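Local atomic coordinates of core protein VP7 (PDB entry 1BVP), a protein that forms the trimeric capsomers that assemble on the VP3 scaffold of the bluetongue virus core, and is associated with binding to host cell-surface receptors. Residues 158-172 with 231-245. Residues are numbered along the deposited sequence; the frame is centred on the assembly and turned at random.
Sequences MIQVSLNAGARGDVQ and LHVHNPTQQNAMVQI
With chi1 at 180°, Asn235 holds its amide opposite its own backbone N and within bonding distance of the turn 164-167, while His232, turned much the same way (-169°), swings its ring to the Asp170 carboxylate. Asn235 ND2 donates twice, tying both connecting loops together: nearly straight and in its amide plane to Gln239 O (2.9 Å), and to Asn164 O (3.0 Å), which it meets from above the carbonyl plane. Ala167 N reaches that same oxygen from the opposite face, closing the type II turn. Gly166 N adds a bond to Thr237 O. His232 ND1 meets Asp170 OD1 in the ring plane at 2.8 Å. Beside this pair, Arg168, poorly ordered, lays NH2 over the centre of the His234 ring. Between the sheets, the Leu163 and Val233 side chains cross at about a right angle, CD2 to CG1 4.0 Å. Within each layer, Val171 CG2 touches Val233 CG2, and Val161 and Val243 lie side by side, all facing the interior. Strands 158-163 and 241-245 pair antiparallel in one sheet, 168-170 and 231-234 in the other; both segments change sheets at the same end, through 164-167 and 235-240. Two facing antiparallel sheets with an apolar interior characterise the beta-sandwich, here the jelly-roll-like outer domain of orbivirus VP7.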
loop_
_atom_site.group_PDB
_atom_site.type_symbol
_atom_site.label_atom_id
_atom_site.label_comp_id
_atom_site.label_asym_id
_atom_site.label_seq_id
_atom_site.Cartn_x
_atom_site.Cartn_y
_atom_site.Cartn_z
ATOM N N MET A 158 17.575 -10.072 -11.134
ATOM C CA MET A 158 18.278 -11.341 -11.145
ATOM C C MET A 158 19.642 -11.412 -11.805
ATOM O O MET A 158 19.916 -10.712 -12.792
ATOM C CB MET A 158 17.359 -12.288 -11.891
ATOM C CG MET A 158 17.576 -13.691 -11.609
ATOM S SD MET A 158 16.096 -14.315 -10.901
ATOM C CE MET A 158 16.866 -15.126 -9.680
ATOM N N ILE A 159 20.501 -12.259 -11.246
ATOM C CA ILE A 159 21.804 -12.524 -11.850
ATOM C C ILE A 159 21.987 -14.047 -11.851
ATOM O O ILE A 159 21.315 -14.784 -11.085
ATOM C CB ILE A 159 23.008 -11.882 -11.109
ATOM C CG1 ILE A 159 23.319 -12.630 -9.824
ATOM C CG2 ILE A 159 22.798 -10.401 -10.896
ATOM C CD1 ILE A 159 24.744 -12.465 -9.407
ATOM N N GLN A 160 22.844 -14.525 -12.752
ATOM C CA GLN A 160 23.175 -15.965 -12.843
ATOM C C GLN A 160 24.674 -16.001 -12.964
ATOM O O GLN A 160 25.285 -15.037 -13.457
ATOM C CB GLN A 160 22.523 -16.669 -14.032
ATOM C CG GLN A 160 22.835 -16.030 -15.361
ATOM C CD GLN A 160 21.889 -16.475 -16.452
ATOM O OE1 GLN A 160 20.900 -17.150 -16.200
ATOM N NE2 GLN A 160 22.178 -16.077 -17.674
ATOM N N VAL A 161 25.255 -17.040 -12.378
ATOM C CA VAL A 161 26.696 -17.232 -12.369
ATOM C C VAL A 161 26.989 -18.598 -12.996
ATOM O O VAL A 161 26.319 -19.601 -12.648
ATOM C CB VAL A 161 27.237 -17.264 -10.906
ATOM C CG1 VAL A 161 28.722 -17.100 -10.878
ATOM C CG2 VAL A 161 26.587 -16.221 -10.079
ATOM N N SER A 162 27.935 -18.614 -13.946
ATOM C CA SER A 162 28.391 -19.852 -14.614
ATOM C C SER A 162 29.698 -20.233 -13.925
ATOM O O SER A 162 30.609 -19.402 -13.802
ATOM C CB SER A 162 28.725 -19.608 -16.086
ATOM O OG SER A 162 27.632 -19.130 -16.830
ATOM N N LEU A 163 29.796 -21.467 -13.462
ATOM C CA LEU A 163 31.023 -21.931 -12.804
ATOM C C LEU A 163 31.656 -23.136 -13.550
ATOM O O LEU A 163 30.955 -24.132 -13.851
ATOM C CB LEU A 163 30.722 -22.422 -11.372
ATOM C CG LEU A 163 30.191 -21.674 -10.150
ATOM C CD1 LEU A 163 31.201 -20.667 -9.683
ATOM C CD2 LEU A 163 28.866 -21.043 -10.466
ATOM N N ASN A 164 32.959 -23.057 -13.846
ATOM C CA ASN A 164 33.683 -24.192 -14.457
ATOM C C ASN A 164 33.808 -25.269 -13.356
ATOM O O ASN A 164 33.656 -24.962 -12.151
ATOM C CB ASN A 164 35.093 -23.790 -14.914
ATOM C CG ASN A 164 35.112 -23.202 -16.320
ATOM O OD1 ASN A 164 34.348 -23.619 -17.202
ATOM N ND2 ASN A 164 36.006 -22.250 -16.545
ATOM N N ALA A 165 34.048 -26.524 -13.749
ATOM C CA ALA A 165 34.193 -27.590 -12.757
ATOM C C ALA A 165 35.302 -27.203 -11.783
ATOM O O ALA A 165 36.346 -26.650 -12.190
ATOM C CB ALA A 165 34.497 -28.891 -13.420
ATOM N N GLY A 166 35.024 -27.394 -10.495
ATOM C CA GLY A 166 35.978 -27.052 -9.449
ATOM C C GLY A 166 36.246 -25.577 -9.162
ATOM O O GLY A 166 36.990 -25.283 -8.217
ATOM N N ALA A 167 35.638 -24.657 -9.923
ATOM C CA ALA A 167 35.851 -23.205 -9.750
ATOM C C ALA A 167 35.240 -22.541 -8.491
ATOM O O ALA A 167 34.313 -23.068 -7.848
ATOM C CB ALA A 167 35.425 -22.448 -11.014
ATOM N N ARG A 168 35.806 -21.396 -8.126
ATOM C CA ARG A 168 35.375 -20.626 -6.962
ATOM C C ARG A 168 35.736 -19.173 -7.220
ATOM O O ARG A 168 36.716 -18.883 -7.921
ATOM C CB ARG A 168 36.054 -21.126 -5.688
ATOM C CG ARG A 168 37.541 -21.373 -5.838
ATOM C CD ARG A 168 38.223 -21.587 -4.503
ATOM N NE ARG A 168 37.453 -22.464 -3.620
ATOM C CZ ARG A 168 37.382 -22.327 -2.294
ATOM N NH1 ARG A 168 38.037 -21.345 -1.677
ATOM N NH2 ARG A 168 36.642 -23.167 -1.576
ATOM N N GLY A 169 34.899 -18.267 -6.716
ATOM C CA GLY A 169 35.123 -16.842 -6.907
ATOM C C GLY A 169 34.149 -15.966 -6.148
ATOM O O GLY A 169 33.174 -16.440 -5.555
ATOM N N ASP A 170 34.467 -14.680 -6.102
ATOM C CA ASP A 170 33.643 -13.693 -5.413
ATOM C C ASP A 170 32.751 -13.053 -6.464
ATOM O O ASP A 170 33.198 -12.698 -7.553
ATOM C CB ASP A 170 34.517 -12.640 -4.720
ATOM C CG ASP A 170 35.087 -13.124 -3.378
ATOM O OD1 ASP A 170 34.773 -14.270 -2.922
ATOM O OD2 ASP A 170 35.851 -12.321 -2.771
ATOM N N VAL A 171 31.513 -12.800 -6.091
ATOM C CA VAL A 171 30.552 -12.283 -7.033
ATOM C C VAL A 171 29.948 -10.897 -6.694
ATOM O O VAL A 171 29.322 -10.257 -7.545
ATOM C CB VAL A 171 29.515 -13.403 -7.199
ATOM C CG1 VAL A 171 28.171 -12.883 -7.436
ATOM C CG2 VAL A 171 29.945 -14.297 -8.302
ATOM N N GLN A 172 30.259 -10.373 -5.514
ATOM C CA GLN A 172 29.708 -9.092 -5.079
ATOM C C GLN A 172 29.791 -7.856 -5.962
ATOM O O GLN A 172 28.879 -7.051 -5.933
ATOM C CB GLN A 172 30.276 -8.705 -3.741
ATOM C CG GLN A 172 31.762 -8.507 -3.794
ATOM C CD GLN A 172 32.506 -9.687 -3.241
ATOM O OE1 GLN A 172 31.977 -10.810 -3.154
ATOM N NE2 GLN A 172 33.724 -9.432 -2.796
ATOM N N LEU A 231 30.528 -12.329 -1.325
ATOM C CA LEU A 231 29.516 -13.248 -1.830
ATOM C C LEU A 231 30.324 -14.250 -2.637
ATOM O O LEU A 231 30.694 -13.994 -3.793
ATOM C CB LEU A 231 28.581 -12.464 -2.735
ATOM C CG LEU A 231 27.220 -13.064 -2.934
ATOM C CD1 LEU A 231 26.679 -13.460 -1.599
ATOM C CD2 LEU A 231 26.371 -11.996 -3.542
ATOM N N HIS A 232 30.588 -15.389 -2.015
ATOM C CA HIS A 232 31.444 -16.404 -2.589
ATOM C C HIS A 232 30.774 -17.677 -3.105
ATOM O O HIS A 232 30.177 -18.444 -2.341
ATOM C CB HIS A 232 32.482 -16.738 -1.527
ATOM C CG HIS A 232 33.620 -17.570 -2.022
ATOM N ND1 HIS A 232 34.642 -17.053 -2.794
ATOM C CD2 HIS A 232 33.919 -18.879 -1.825
ATOM C CE1 HIS A 232 35.523 -18.005 -3.046
ATOM N NE2 HIS A 232 35.108 -19.122 -2.470
ATOM N N VAL A 233 30.899 -17.918 -4.407
ATOM C CA VAL A 233 30.325 -19.123 -5.001
ATOM C C VAL A 233 31.429 -20.169 -5.227
ATOM O O VAL A 233 32.545 -19.838 -5.632
ATOM C CB VAL A 233 29.628 -18.838 -6.337
ATOM C CG1 VAL A 233 28.631 -19.949 -6.617
ATOM C CG2 VAL A 233 28.938 -17.471 -6.314
ATOM N N HIS A 234 31.125 -21.422 -4.918
ATOM C CA HIS A 234 32.074 -22.514 -5.069
ATOM C C HIS A 234 31.419 -23.756 -5.695
ATOM O O HIS A 234 30.390 -24.251 -5.202
ATOM C CB HIS A 234 32.664 -22.870 -3.696
ATOM C CG HIS A 234 33.596 -24.044 -3.705
ATOM N ND1 HIS A 234 34.488 -24.287 -4.733
ATOM C CD2 HIS A 234 33.771 -25.048 -2.809
ATOM C CE1 HIS A 234 35.172 -25.391 -4.471
ATOM N NE2 HIS A 234 34.755 -25.872 -3.312
ATOM N N ASN A 235 32.002 -24.217 -6.808
ATOM C CA ASN A 235 31.553 -25.422 -7.517
ATOM C C ASN A 235 32.566 -26.542 -7.255
ATOM O O ASN A 235 33.578 -26.624 -7.933
ATOM C CB ASN A 235 31.512 -25.165 -9.016
ATOM C CG ASN A 235 31.059 -26.378 -9.791
ATOM O OD1 ASN A 235 30.535 -27.329 -9.201
ATOM N ND2 ASN A 235 31.259 -26.362 -11.113
ATOM N N PRO A 236 32.350 -27.369 -6.222
ATOM C CA PRO A 236 33.291 -28.456 -5.926
ATOM C C PRO A 236 33.075 -29.653 -6.854
ATOM O O PRO A 236 33.777 -30.657 -6.790
ATOM C CB PRO A 236 32.919 -28.814 -4.492
ATOM C CG PRO A 236 31.465 -28.667 -4.500
ATOM C CD PRO A 236 31.264 -27.349 -5.230
ATOM N N THR A 237 32.044 -29.526 -7.669
ATOM C CA THR A 237 31.609 -30.506 -8.626
ATOM C C THR A 237 32.556 -30.654 -9.820
ATOM O O THR A 237 33.367 -29.746 -10.132
ATOM C CB THR A 237 30.166 -30.117 -8.980
ATOM O OG1 THR A 237 29.287 -30.936 -8.214
ATOM C CG2 THR A 237 29.839 -30.100 -10.471
ATOM N N GLN A 238 32.502 -31.833 -10.451
ATOM C CA GLN A 238 33.359 -32.131 -11.603
ATOM C C GLN A 238 32.740 -31.827 -12.964
ATOM O O GLN A 238 33.238 -32.260 -13.988
ATOM C CB GLN A 238 33.873 -33.580 -11.526
ATOM C CG GLN A 238 35.010 -33.777 -10.495
ATOM C CD GLN A 238 36.139 -32.717 -10.629
ATOM O OE1 GLN A 238 36.956 -32.779 -11.552
ATOM N NE2 GLN A 238 36.172 -31.743 -9.707
ATOM N N GLN A 239 31.717 -30.978 -12.961
ATOM C CA GLN A 239 30.986 -30.574 -14.158
ATOM C C GLN A 239 30.686 -29.092 -14.067
ATOM O O GLN A 239 30.782 -28.509 -12.983
ATOM C CB GLN A 239 29.643 -31.277 -14.196
ATOM C CG GLN A 239 29.648 -32.709 -14.615
ATOM C CD GLN A 239 28.243 -33.138 -14.961
ATOM O OE1 GLN A 239 27.609 -32.554 -15.848
ATOM N NE2 GLN A 239 27.721 -34.103 -14.230
ATOM N N ASN A 240 30.271 -28.491 -15.180
ATOM C CA ASN A 240 29.900 -27.075 -15.155
ATOM C C ASN A 240 28.630 -26.921 -14.305
ATOM O O ASN A 240 27.774 -27.834 -14.239
ATOM C CB ASN A 240 29.581 -26.533 -16.539
ATOM C CG ASN A 240 30.621 -26.858 -17.535
ATOM O OD1 ASN A 240 30.462 -27.804 -18.287
ATOM N ND2 ASN A 240 31.698 -26.097 -17.554
ATOM N N ALA A 241 28.508 -25.749 -13.687
ATOM C CA ALA A 241 27.368 -25.434 -12.844
ATOM C C ALA A 241 26.874 -24.018 -13.090
ATOM O O ALA A 241 27.619 -23.154 -13.582
ATOM C CB ALA A 241 27.745 -25.597 -11.376
ATOM N N MET A 242 25.589 -23.807 -12.812
ATOM C CA MET A 242 24.979 -22.480 -12.913
ATOM C C MET A 242 24.108 -22.198 -11.692
ATOM O O MET A 242 23.380 -23.093 -11.220
ATOM C CB MET A 242 24.142 -22.349 -14.168
ATOM C CG MET A 242 24.954 -21.947 -15.319
ATOM S SD MET A 242 23.964 -21.472 -16.697
ATOM C CE MET A 242 24.098 -19.635 -16.544
ATOM N N VAL A 243 24.244 -21.010 -11.107
ATOM C CA VAL A 243 23.369 -20.674 -9.980
ATOM C C VAL A 243 22.683 -19.363 -10.282
ATOM O O VAL A 243 23.260 -18.535 -11.026
ATOM C CB VAL A 243 24.127 -20.536 -8.618
ATOM C CG1 VAL A 243 24.940 -21.771 -8.341
ATOM C CG2 VAL A 243 25.001 -19.314 -8.600
ATOM N N GLN A 244 21.414 -19.227 -9.861
ATOM C CA GLN A 244 20.748 -17.916 -10.008
ATOM C C GLN A 244 20.669 -17.285 -8.642
ATOM O O GLN A 244 20.562 -17.985 -7.623
ATOM C CB GLN A 244 19.371 -17.952 -10.631
ATOM C CG GLN A 244 18.252 -18.242 -9.726
ATOM C CD GLN A 244 16.930 -18.131 -10.458
ATOM O OE1 GLN A 244 16.910 -17.712 -11.606
ATOM N NE2 GLN A 244 15.821 -18.507 -9.807
ATOM N N ILE A 245 20.888 -15.982 -8.614
ATOM C CA ILE A 245 20.801 -15.232 -7.366
ATOM C C ILE A 245 19.806 -14.122 -7.600
ATOM O O ILE A 245 19.974 -13.288 -8.506
ATOM C CB ILE A 245 22.122 -14.641 -6.944
ATOM C CG1 ILE A 245 23.110 -15.769 -6.632
ATOM C CG2 ILE A 245 21.906 -13.794 -5.727
ATOM C CD1 ILE A 245 24.537 -15.261 -6.406
#